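Long-range contacts in AlyGC (Glaciecola chathamensis, PDB 5GKD), which cleaves alginate as a lyase of polysaccharide lyase family 6, probably by beta-elimination with the help of a bound calcium ion: residues A[462-467]-A[481-486]; A[477-482]-A[509-514]. One frame throughout, in Å; residues are numbered along the deposited sequence.

Contact 1. Residues A[462-467]-A[481-486]; sequences DVLVLQ and KTLTIR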
# COMPACT_ATOMS: atom_id res chain seq x y z
N ASP A 462 -5.76 28.44 -4.61
CA ASP A 462 -6.84 29.04 -5.39
C ASP A 462 -8.20 28.51 -4.96
O ASP A 462 -8.31 27.49 -4.27
CB ASP A 462 -6.64 28.77 -6.88
CG ASP A 462 -5.58 29.66 -7.48
OD1 ASP A 462 -5.14 30.59 -6.77
OD2 ASP A 462 -5.20 29.45 -8.66
N VAL A 463 -9.26 29.21 -5.39
CA VAL A 463 -10.64 28.81 -5.13
C VAL A 463 -11.36 28.71 -6.46
O VAL A 463 -11.47 29.70 -7.19
CB VAL A 463 -11.37 29.78 -4.19
CG1 VAL A 463 -12.82 29.35 -3.99
CG2 VAL A 463 -10.66 29.86 -2.86
N LEU A 464 -11.84 27.52 -6.79
CA LEU A 464 -12.63 27.29 -7.99
C LEU A 464 -14.10 27.53 -7.66
O LEU A 464 -14.63 26.93 -6.71
CB LEU A 464 -12.40 25.88 -8.53
CG LEU A 464 -11.18 25.55 -9.41
CD1 LEU A 464 -9.89 26.13 -8.88
CD2 LEU A 464 -11.03 24.04 -9.61
N VAL A 465 -14.75 28.41 -8.42
CA VAL A 465 -16.14 28.79 -8.20
C VAL A 465 -16.94 28.25 -9.38
O VAL A 465 -16.89 28.79 -10.49
CB VAL A 465 -16.30 30.31 -8.06
CG1 VAL A 465 -17.70 30.64 -7.59
CG2 VAL A 465 -15.27 30.85 -7.10
N LEU A 466 -17.67 27.16 -9.15
CA LEU A 466 -18.41 26.49 -10.21
C LEU A 466 -19.75 27.19 -10.43
O LEU A 466 -20.52 27.37 -9.48
CB LEU A 466 -18.64 25.02 -9.88
CG LEU A 466 -17.54 24.19 -9.22
CD1 LEU A 466 -18.02 22.77 -8.96
CD2 LEU A 466 -16.30 24.18 -10.07
N GLN A 467 -20.01 27.57 -11.67
CA GLN A 467 -21.31 28.12 -12.00
C GLN A 467 -22.35 27.00 -12.03
O GLN A 467 -22.01 25.81 -12.03
CB GLN A 467 -21.24 28.85 -13.33
CG GLN A 467 -20.12 29.89 -13.40
CD GLN A 467 -19.71 30.21 -14.83
OE1 GLN A 467 -19.90 29.41 -15.74
NE2 GLN A 467 -19.12 31.38 -15.03
N LYS A 481 -2.15 20.07 -5.01
CA LYS A 481 -1.98 21.41 -4.49
C LYS A 481 -3.09 21.69 -3.49
O LYS A 481 -3.97 20.85 -3.27
CB LYS A 481 -1.97 22.43 -5.64
CG LYS A 481 -3.34 22.64 -6.26
CD LYS A 481 -3.26 23.18 -7.68
CE LYS A 481 -2.84 22.10 -8.64
NZ LYS A 481 -2.94 22.53 -10.06
N THR A 482 -3.06 22.87 -2.88
CA THR A 482 -4.13 23.26 -1.97
C THR A 482 -5.22 23.96 -2.77
O THR A 482 -4.94 24.91 -3.52
CB THR A 482 -3.59 24.17 -0.86
OG1 THR A 482 -2.64 23.44 -0.05
CG2 THR A 482 -4.72 24.68 0.02
N LEU A 483 -6.45 23.48 -2.64
CA LEU A 483 -7.51 23.94 -3.54
C LEU A 483 -8.85 23.93 -2.82
O LEU A 483 -9.12 23.04 -2.01
CB LEU A 483 -7.58 23.06 -4.78
CG LEU A 483 -8.05 23.71 -6.08
CD1 LEU A 483 -6.95 24.59 -6.66
CD2 LEU A 483 -8.48 22.64 -7.08
N THR A 484 -9.69 24.91 -3.13
CA THR A 484 -11.08 24.95 -2.70
C THR A 484 -11.98 24.86 -3.92
O THR A 484 -11.80 25.61 -4.88
CB THR A 484 -11.40 26.22 -1.91
OG1 THR A 484 -10.61 26.26 -0.71
CG2 THR A 484 -12.86 26.27 -1.53
N ILE A 485 -12.93 23.93 -3.89
CA ILE A 485 -13.95 23.81 -4.93
C ILE A 485 -15.27 24.30 -4.33
O ILE A 485 -15.83 23.66 -3.44
CB ILE A 485 -14.05 22.38 -5.46
CG1 ILE A 485 -12.68 21.95 -6.01
CG2 ILE A 485 -15.12 22.28 -6.52
CD1 ILE A 485 -12.68 20.61 -6.67
N ARG A 486 -15.75 25.45 -4.80
CA ARG A 486 -16.90 26.13 -4.22
C ARG A 486 -17.98 26.34 -5.26
O ARG A 486 -17.70 26.82 -6.37
CB ARG A 486 -16.48 27.49 -3.63
CG ARG A 486 -17.63 28.32 -3.08
CD ARG A 486 -17.14 29.65 -2.56
NE ARG A 486 -16.17 29.44 -1.49
CZ ARG A 486 -15.27 30.34 -1.10
NH1 ARG A 486 -15.20 31.53 -1.70
NH2 ARG A 486 -14.43 30.05 -0.11
O HOH W 1 -7.98 27.01 -1.60
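Strands 462-466 and 482-486 run parallel at 19°, their axes 4.6 Å apart, and four backbone hydrogen bonds zigzag between them, from Thr484 N to Asp462 O through to Leu466 N to Arg486 O (2.8 Å). On one face Val463 and Thr484, both beta-branched and suited to an extended chain, lie side by side, Val463 CG2 being 3.8 Å from Thr484 CB. Val463 CG1, anti to the backbone N (chi1 178°), also sits over the centre of the Arg486 guanidinium, 3.9 Å from CZ. Thr484 OG1 shares a water with Asp462 O, a second partner for that carbonyl.

Beyond Asp462 the other face is aliphatic. Both methyls of Leu464 meet Leu483, CD2 to CD2 at 3.9 Å, while Leu466 CD1 rests 3.8 Å from Ile485 CG2. Helix 450-457 packs on this side, where Ile455 touches Leu464 and Leu483. An alanine in place of Leu483 would probably open a gap beside Leu464 and Ile455 and let the Leu464 methyls turn more freely. Parallel strands from successive turns are characteristic of a parallel beta-helix, consistent with the right-handed fold of pectate lyase-like proteins, here near the end capped by helix 450-457.

Contact 2. Residues A[477-482]-A[509-514]; sequences LSLDKT and GNLTLD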
# COMPACT_ATOMS: atom_id res chain seq x y z
N LEU A 477 -9.88 13.27 -10.78
CA LEU A 477 -9.41 14.59 -10.40
C LEU A 477 -8.32 14.40 -9.35
O LEU A 477 -8.62 14.21 -8.17
CB LEU A 477 -10.55 15.43 -9.84
CG LEU A 477 -11.60 16.08 -10.74
CD1 LEU A 477 -11.50 15.64 -12.17
CD2 LEU A 477 -12.99 15.82 -10.19
N SER A 478 -7.06 14.42 -9.76
CA SER A 478 -5.96 14.21 -8.82
C SER A 478 -5.43 15.56 -8.37
O SER A 478 -5.06 16.40 -9.19
CB SER A 478 -4.86 13.33 -9.43
OG SER A 478 -4.51 13.77 -10.72
N LEU A 479 -5.44 15.76 -7.06
CA LEU A 479 -5.10 17.03 -6.44
C LEU A 479 -3.70 16.94 -5.84
O LEU A 479 -3.44 16.09 -4.99
CB LEU A 479 -6.13 17.36 -5.35
CG LEU A 479 -6.19 18.76 -4.78
CD1 LEU A 479 -6.28 19.78 -5.89
CD2 LEU A 479 -7.40 18.85 -3.90
N ASP A 480 -2.81 17.81 -6.31
CA ASP A 480 -1.45 17.88 -5.79
C ASP A 480 -1.12 19.30 -5.35
O ASP A 480 0.04 19.69 -5.31
CB ASP A 480 -0.42 17.35 -6.80
CG ASP A 480 -0.36 18.17 -8.09
OD1 ASP A 480 -1.06 19.19 -8.21
OD2 ASP A 480 0.40 17.80 -9.00
N LYS A 481 -2.15 20.07 -5.01
CA LYS A 481 -1.98 21.41 -4.49
C LYS A 481 -3.09 21.69 -3.49
O LYS A 481 -3.97 20.85 -3.27
CB LYS A 481 -1.97 22.43 -5.64
CG LYS A 481 -3.34 22.64 -6.26
CD LYS A 481 -3.26 23.18 -7.68
CE LYS A 481 -2.84 22.10 -8.64
NZ LYS A 481 -2.94 22.53 -10.06
N THR A 482 -3.06 22.87 -2.88
CA THR A 482 -4.13 23.26 -1.97
C THR A 482 -5.22 23.96 -2.77
O THR A 482 -4.94 24.91 -3.52
CB THR A 482 -3.59 24.17 -0.86
OG1 THR A 482 -2.64 23.44 -0.05
CG2 THR A 482 -4.72 24.68 0.02
N GLY A 509 -1.54 17.84 -1.93
CA GLY A 509 -2.94 18.13 -2.07
C GLY A 509 -3.62 18.34 -0.73
O GLY A 509 -3.36 17.64 0.25
N ASN A 510 -4.48 19.35 -0.68
CA ASN A 510 -5.37 19.61 0.44
C ASN A 510 -6.65 20.16 -0.18
O ASN A 510 -6.59 20.95 -1.12
CB ASN A 510 -4.77 20.60 1.46
CG ASN A 510 -3.38 20.17 1.98
OD1 ASN A 510 -3.27 19.28 2.80
ND2 ASN A 510 -2.33 20.84 1.51
N LEU A 511 -7.81 19.72 0.32
CA LEU A 511 -9.06 19.93 -0.39
C LEU A 511 -10.13 20.50 0.53
O LEU A 511 -10.36 19.97 1.62
CB LEU A 511 -9.55 18.61 -1.00
CG LEU A 511 -10.92 18.67 -1.69
CD1 LEU A 511 -10.90 19.63 -2.88
CD2 LEU A 511 -11.41 17.28 -2.14
N THR A 512 -10.79 21.56 0.08
CA THR A 512 -12.04 22.02 0.66
C THR A 512 -13.14 21.92 -0.39
O THR A 512 -12.97 22.38 -1.52
CB THR A 512 -11.94 23.46 1.17
OG1 THR A 512 -11.10 23.50 2.33
CG2 THR A 512 -13.33 24.00 1.53
N LEU A 513 -14.24 21.26 -0.03
CA LEU A 513 -15.46 21.25 -0.81
C LEU A 513 -16.49 22.08 -0.07
O LEU A 513 -16.72 21.87 1.13
CB LEU A 513 -15.99 19.83 -1.02
CG LEU A 513 -15.12 18.82 -1.76
CD1 LEU A 513 -15.79 17.47 -1.79
CD2 LEU A 513 -14.84 19.28 -3.15
N ASP A 514 -17.13 23.01 -0.78
CA ASP A 514 -18.04 23.96 -0.17
C ASP A 514 -19.26 24.10 -1.08
O ASP A 514 -19.16 24.60 -2.20
CB ASP A 514 -17.33 25.30 0.05
CG ASP A 514 -18.20 26.32 0.75
OD1 ASP A 514 -19.34 25.98 1.13
OD2 ASP A 514 -17.71 27.46 0.94
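Two first torsions bring Thr482 and Asn510 together: Thr482 OG1 and Asn510 CG each stand anti to their own carbonyl carbon, beside the backbone N (chi1 -64° and -54°). The second torsion of Asn510 then turns its amide until ND2 faces the hydroxyl OG1 of Thr482 at 3.0 Å, in a nearly straight bond (163° at the hydrogen) that lies close to the Asn510 amide plane. Asn510 donates here, and OG1 accepts. At the other branch of the amide, OD1 takes the backbone N-H of Arg544 on the next strand, so both ends of the group are engaged and its rotation is fixed. Asparagine suits this buried place because one flat group offers a donor to one neighbour and an acceptor to another.

Beside this bond the backbones join, Asn510 N donating to Lys481 O at 3.0 Å from above the carbonyl plane. The same oxygen is approached by Gly509 CA at 3.1 Å in a CA-H...O contact. Glycine fits because a CB at this position would run into Leu479 O.

Leu479 reaches in from strand 477-479 before the chain turns. Its CD2 touches Leu511 CB at 3.6 Å, the two side chains crossing at about a right angle, and lies equally near Asn510 O. Leu511 also packs on Ile503 and Leu545, which places this leucine pair in the aliphatic interior.

The chemistry therefore divides in two: Leu479 and Leu511 pack in the interior of the coil, while at the turn a buried amide links Thr482 to Arg544, with ND2 and OD1 each given a partner within the protein.

How the contacts relate
From the N-terminal side, the chain leaves strand 462-466, passes through strands 469-473 and 477-479, and returns as strand 482-487 beside its starting point, where contact 1 closes one turn of the coil. Contact 2 begins before that return is complete, at 477-482, and closes the next turn when strand 510-514 arrives. The two loops overlap without nesting, sharing Lys481 and Thr482 at the corner. Strand 482-487 is the middle member of three: on its far side from 462-466, Leu483 N and Ile485 N probably bond to Asn510 O and Thr512 O. Together the contacts join three successive turns and tie the 477-479 side of the coil to its 510-514 side.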